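Local atomic coordinates of putative oxidoreductase (Staphylococcus aureus subsp. aureus, PDB entry 3IV4), a protein that is a putative oxidoreductase of thioredoxin fold, probably a monothiol bacilliredoxin working in thiol-disulfide exchange. Residues A[25-31]-A[84-90]; A[81-85]-A[97-102]. One frame throughout, in Å; residues are numbered along the deposited sequence. Where two conformers were deposited one is given.

Contact 1: residues A[25-31]-A[84-90]; sequences KYVFVLK and QAFYFVN
Tyr87, Gln84 and Lys25 lose the most surface where residues 25-31 and 84-90 run side by side as antiparallel strands, with axes 4.7 Å apart and N-to-C directions at 164°. Residues 26-31 and 84-89 are extended, and the register pairs Tyr26 with Val89 through Lys31 with Gln84. The hydrogen-bonded pairs are closed by Val27 N to Phe88 O 2.9 Å and Phe88 N to Val27 O 2.7 Å; Val29 N to Phe86 O 2.9 Å and Phe86 N to Val29 O 2.8 Å; Lys31 N to Gln84 O 2.8 Å and Gln84 N to Lys31 O 3.1 Å. Tyr87 (chi1 t) and Phe28 (chi1 m) form an offset stack, centroids 4.1 Å apart and planes at 17°, with Phe28 CZ 3.4 Å from Tyr87 CD1. The Tyr87 hydroxyl reaches Tyr26, OH to CD1 2.9 Å. These are the central strand 26-32 and its antiparallel neighbour 84-89 in the thioredoxin-fold sheet: strand 57-61 pairs with the other edge of 26-32, helix 37-53 packs on the Phe28 and Leu30 side, and helix 66-76 on the Phe86 and Phe88 side. On that second side Gln84, trans at chi1 and chi2, extends alongside Lys31; water 1 joins Gln84 OE1 (2.7 Å) to Lys31 NZ (2.8 Å), while Gln84 NE2 is hydrogen-bonded to Lys79 O, and Lys31 NZ also hydrogen-bonds Ser69 O and His80 ND1. At the opposite end, Lys25 (phi/psi -59/-47) and Asn90 (46/44, positive phi) leave the extended conformation: Lys25 O accepts Asn90 N at 2.7 Å, and Lys25 NZ donates to Asn90 OD1 at 2.8 Å.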
# COMPACT_ATOMS: atom_id res chain seq x y z
N LYS A 25 13.57 0.92 -5.09
CA LYS A 25 13.20 1.20 -6.48
C LYS A 25 11.71 0.94 -6.70
O LYS A 25 11.00 1.76 -7.27
CB LYS A 25 14.02 0.35 -7.46
CG LYS A 25 13.52 0.44 -8.90
CD LYS A 25 14.45 -0.30 -9.86
CE LYS A 25 14.24 0.16 -11.30
NZ LYS A 25 14.85 1.50 -11.54
N TYR A 26 11.25 -0.20 -6.20
CA TYR A 26 9.88 -0.67 -6.43
C TYR A 26 9.19 -0.82 -5.10
O TYR A 26 9.60 -1.64 -4.27
CB TYR A 26 9.94 -2.04 -7.11
CG TYR A 26 10.48 -1.99 -8.52
CD1 TYR A 26 9.86 -1.19 -9.47
CD2 TYR A 26 11.58 -2.75 -8.91
CE1 TYR A 26 10.31 -1.11 -10.75
CE2 TYR A 26 12.05 -2.68 -10.24
CZ TYR A 26 11.39 -1.85 -11.14
OH TYR A 26 11.78 -1.72 -12.46
N VAL A 27 8.12 -0.04 -4.89
CA VAL A 27 7.43 0.04 -3.59
C VAL A 27 5.91 0.02 -3.73
O VAL A 27 5.35 0.88 -4.43
CB VAL A 27 7.82 1.34 -2.85
CG1 VAL A 27 6.97 1.55 -1.60
CG2 VAL A 27 9.28 1.34 -2.49
N PHE A 28 5.24 -0.92 -3.07
CA PHE A 28 3.79 -0.88 -2.96
C PHE A 28 3.43 -0.35 -1.59
O PHE A 28 4.07 -0.71 -0.60
CB PHE A 28 3.19 -2.28 -3.12
CG PHE A 28 3.16 -2.79 -4.54
CD1 PHE A 28 2.07 -2.50 -5.37
CD2 PHE A 28 4.19 -3.58 -5.04
CE1 PHE A 28 2.02 -2.98 -6.69
CE2 PHE A 28 4.15 -4.06 -6.36
CZ PHE A 28 3.06 -3.77 -7.18
N VAL A 29 2.40 0.50 -1.54
CA VAL A 29 1.91 1.10 -0.29
C VAL A 29 0.38 0.96 -0.26
O VAL A 29 -0.29 1.31 -1.23
CB VAL A 29 2.27 2.61 -0.21
CG1 VAL A 29 1.71 3.22 1.08
CG2 VAL A 29 3.79 2.80 -0.28
N LEU A 30 -0.15 0.48 0.86
CA LEU A 30 -1.58 0.28 1.03
C LEU A 30 -2.13 1.18 2.13
O LEU A 30 -1.66 1.13 3.26
CB LEU A 30 -1.84 -1.17 1.42
CG LEU A 30 -3.28 -1.55 1.75
CD1 LEU A 30 -4.16 -1.51 0.51
CD2 LEU A 30 -3.35 -2.90 2.46
N LYS A 31 -3.15 1.97 1.80
CA LYS A 31 -3.99 2.62 2.79
C LYS A 31 -5.01 1.60 3.29
O LYS A 31 -5.79 1.06 2.50
CB LYS A 31 -4.73 3.82 2.20
CG LYS A 31 -3.86 4.97 1.78
CD LYS A 31 -4.76 6.17 1.46
CE LYS A 31 -3.95 7.41 1.10
NZ LYS A 31 -4.87 8.60 0.98
N GLN A 84 -6.82 1.49 -0.42
CA GLN A 84 -6.29 2.09 -1.64
C GLN A 84 -4.84 1.70 -1.75
O GLN A 84 -4.08 1.90 -0.81
CB GLN A 84 -6.46 3.60 -1.58
CG GLN A 84 -6.10 4.32 -2.86
CD GLN A 84 -6.46 5.81 -2.76
OE1 GLN A 84 -6.11 6.47 -1.78
NE2 GLN A 84 -7.19 6.31 -3.76
N ALA A 85 -4.44 1.18 -2.90
CA ALA A 85 -3.06 0.71 -3.04
C ALA A 85 -2.37 1.49 -4.13
O ALA A 85 -3.00 1.89 -5.12
CB ALA A 85 -3.04 -0.79 -3.36
N PHE A 86 -1.07 1.72 -3.93
CA PHE A 86 -0.25 2.50 -4.85
C PHE A 86 1.02 1.73 -5.14
O PHE A 86 1.52 1.01 -4.29
CB PHE A 86 0.18 3.81 -4.18
CG PHE A 86 -0.93 4.76 -3.93
CD1 PHE A 86 -1.29 5.70 -4.90
CD2 PHE A 86 -1.66 4.73 -2.73
CE1 PHE A 86 -2.33 6.59 -4.69
CE2 PHE A 86 -2.69 5.62 -2.51
CZ PHE A 86 -3.03 6.54 -3.49
N TYR A 87 1.54 1.93 -6.34
CA TYR A 87 2.82 1.37 -6.75
C TYR A 87 3.72 2.50 -7.18
O TYR A 87 3.36 3.29 -8.08
CB TYR A 87 2.63 0.39 -7.89
CG TYR A 87 3.87 -0.35 -8.36
CD1 TYR A 87 4.79 -0.89 -7.45
CD2 TYR A 87 4.09 -0.55 -9.71
CE1 TYR A 87 5.92 -1.59 -7.90
CE2 TYR A 87 5.21 -1.25 -10.17
CZ TYR A 87 6.12 -1.77 -9.26
OH TYR A 87 7.23 -2.47 -9.74
N PHE A 88 4.87 2.59 -6.50
CA PHE A 88 5.90 3.60 -6.80
C PHE A 88 7.13 2.98 -7.42
O PHE A 88 7.66 1.98 -6.92
CB PHE A 88 6.31 4.36 -5.53
CG PHE A 88 5.20 5.15 -4.92
CD1 PHE A 88 5.00 6.49 -5.27
CD2 PHE A 88 4.32 4.55 -4.02
CE1 PHE A 88 3.94 7.22 -4.71
CE2 PHE A 88 3.26 5.27 -3.46
CZ PHE A 88 3.07 6.60 -3.79
N VAL A 89 7.56 3.57 -8.53
CA VAL A 89 8.78 3.12 -9.21
C VAL A 89 9.73 4.31 -9.20
O VAL A 89 9.40 5.36 -9.73
CB VAL A 89 8.49 2.66 -10.66
CG1 VAL A 89 9.80 2.37 -11.39
CG2 VAL A 89 7.59 1.43 -10.65
N ASN A 90 10.90 4.14 -8.57
CA ASN A 90 11.83 5.26 -8.35
C ASN A 90 11.15 6.52 -7.82
O ASN A 90 11.41 7.64 -8.28
CB ASN A 90 12.58 5.59 -9.64
CG ASN A 90 13.59 4.53 -10.01
OD1 ASN A 90 13.42 3.82 -11.00
ND2 ASN A 90 14.64 4.43 -9.23
O HOH W 1 -5.13 8.98 -1.82

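Contact 2: residues A[81-85]-A[97-102]; sequences ESPQA and RDHGDI
A cis peptide bond joins Ser82 to Pro83, directing the chain from loop 81-83 into the strand that starts at Gln84. Beyond it the pairing with 97-102 is antiparallel: His99 N donates to Pro83 O (3.0 Å), Ala85 N to Arg97 O (2.8 Å) and Arg97 N to Ala85 O (3.0 Å). Gln84 and Asp98 form the non-hydrogen-bonded pair between them, CA to CA 4.2 Å, and water 2 spans their side chains, Gln84 NE2 3.0 Å and Asp98 OD2 2.8 Å from it; Gln84 NE2 also donates to Lys79 O. His99 has positive phi (50/-137) and, with Gly100 at -65/-11, makes a type II' turn closed by Asp101 N to Asp98 O, 3.1 Å. A second turn follows, Ile102 N to His99 O at 3.1 Å. The His99 ring (chi1 m) lies with one face over Ser82 C, held by His99 ND1 to Asp98 OD1 at 2.8 Å. The double turn brings Ile102 back against Pro83 and the first residues of the strand, its CD1 3.8 Å from Pro83 CB and its CG1 3.9 Å from Ala85 CB. Pro83 also touches Ile38, Ser39 and Ala42 of helix 37-53, near that helix's start, which in thioredoxin-fold enzymes lies by the redox centre. A cis-proline leading into a strand of the C-terminal hairpin, beside that helix, is the hallmark cis-Pro loop of the thioredoxin fold.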
# COMPACT_ATOMS: atom_id res chain seq x y z
N GLU A 81 -9.12 7.17 -0.81
CA GLU A 81 -10.08 6.07 -0.61
C GLU A 81 -9.45 5.14 0.39
O GLU A 81 -8.23 5.18 0.61
CB GLU A 81 -10.33 5.27 -1.90
CG GLU A 81 -10.81 6.08 -3.09
CD GLU A 81 -12.28 6.45 -3.03
OE1 GLU A 81 -13.01 5.99 -2.12
OE2 GLU A 81 -12.70 7.20 -3.93
N SER A 82 -10.27 4.26 0.96
CA SER A 82 -9.73 3.16 1.74
C SER A 82 -10.60 1.92 1.52
O SER A 82 -11.83 1.99 1.59
CB SER A 82 -9.61 3.53 3.21
OG SER A 82 -8.85 2.54 3.87
N PRO A 83 -9.97 0.77 1.22
CA PRO A 83 -8.54 0.57 1.03
C PRO A 83 -8.10 1.14 -0.31
O PRO A 83 -8.88 1.21 -1.25
CB PRO A 83 -8.42 -0.96 1.02
CG PRO A 83 -9.70 -1.42 0.44
CD PRO A 83 -10.74 -0.46 0.96
N GLN A 84 -6.82 1.49 -0.42
CA GLN A 84 -6.29 2.09 -1.64
C GLN A 84 -4.84 1.70 -1.75
O GLN A 84 -4.08 1.90 -0.81
CB GLN A 84 -6.46 3.60 -1.58
CG GLN A 84 -6.10 4.32 -2.86
CD GLN A 84 -6.46 5.81 -2.76
OE1 GLN A 84 -6.11 6.47 -1.78
NE2 GLN A 84 -7.19 6.31 -3.76
N ALA A 85 -4.44 1.18 -2.90
CA ALA A 85 -3.06 0.71 -3.04
C ALA A 85 -2.37 1.49 -4.13
O ALA A 85 -3.00 1.89 -5.12
CB ALA A 85 -3.04 -0.79 -3.36
N ARG A 97 -5.10 1.42 -7.25
CA ARG A 97 -6.43 0.82 -7.29
C ARG A 97 -7.05 0.96 -5.92
O ARG A 97 -6.33 1.15 -4.92
CB ARG A 97 -6.38 -0.67 -7.66
CG ARG A 97 -6.10 -1.00 -9.12
CD ARG A 97 -7.12 -0.41 -10.10
NE ARG A 97 -6.91 -0.93 -11.45
CZ ARG A 97 -6.01 -0.45 -12.31
NH1 ARG A 97 -5.24 0.58 -11.98
NH2 ARG A 97 -5.89 -1.00 -13.52
N ASP A 98 -8.37 0.84 -5.85
CA ASP A 98 -9.01 0.92 -4.56
C ASP A 98 -10.09 -0.14 -4.42
O ASP A 98 -10.47 -0.78 -5.41
CB ASP A 98 -9.58 2.32 -4.29
CG ASP A 98 -10.55 2.75 -5.36
OD1 ASP A 98 -11.71 2.27 -5.34
OD2 ASP A 98 -10.17 3.60 -6.21
N HIS A 99 -10.54 -0.34 -3.18
CA HIS A 99 -11.59 -1.32 -2.86
C HIS A 99 -11.31 -2.68 -3.45
O HIS A 99 -10.16 -3.14 -3.41
CB HIS A 99 -12.98 -0.76 -3.20
CG HIS A 99 -13.31 0.50 -2.47
ND1 HIS A 99 -12.97 1.74 -2.95
CD2 HIS A 99 -13.93 0.72 -1.28
CE1 HIS A 99 -13.34 2.67 -2.08
NE2 HIS A 99 -13.94 2.07 -1.07
N GLY A 100 -12.32 -3.34 -4.02
CA GLY A 100 -12.13 -4.68 -4.56
C GLY A 100 -11.20 -4.84 -5.75
O GLY A 100 -10.84 -5.96 -6.11
N ASP A 101 -10.80 -3.72 -6.35
CA ASP A 101 -9.81 -3.76 -7.43
C ASP A 101 -8.40 -4.02 -6.94
O ASP A 101 -7.48 -4.18 -7.76
CB ASP A 101 -9.80 -2.46 -8.22
CG ASP A 101 -10.84 -2.39 -9.31
OD1 ASP A 101 -11.44 -3.42 -9.71
OD2 ASP A 101 -11.04 -1.26 -9.79
N ILE A 102 -8.20 -4.04 -5.62
CA ILE A 102 -6.91 -4.43 -5.05
C ILE A 102 -6.94 -5.94 -4.86
O ILE A 102 -7.60 -6.46 -3.94
CB ILE A 102 -6.63 -3.76 -3.68
CG1 ILE A 102 -6.67 -2.23 -3.78
CG2 ILE A 102 -5.24 -4.20 -3.12
CD1 ILE A 102 -6.85 -1.52 -2.43
O HOH W 2 -7.57 4.55 -6.11

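In the fold
Contacts 1 and 2, with centres 12 Å apart, meet on strand 84-89: Gln84 and Ala85 belong to both, and this strand pairs through one edge with 26-32 and through the other with 92-98. Along the chain 25-31 comes first; 52 residues, with helices 37-53 and 66-76 and strand 57-61, separate it from 84-90; 81-85 overlaps the start of the latter, and 97-102 follows. Contact 1 is thus a long-range pairing and contact 2 the open end of a local hairpin. Direct packing ties them, with Leu30 CD1 4.0 Å from Ile102 CD1 and Lys31 O 3.6 Å from Pro83 CB, so the cis-proline loop sits directly against the C-terminal end of strand 26-32.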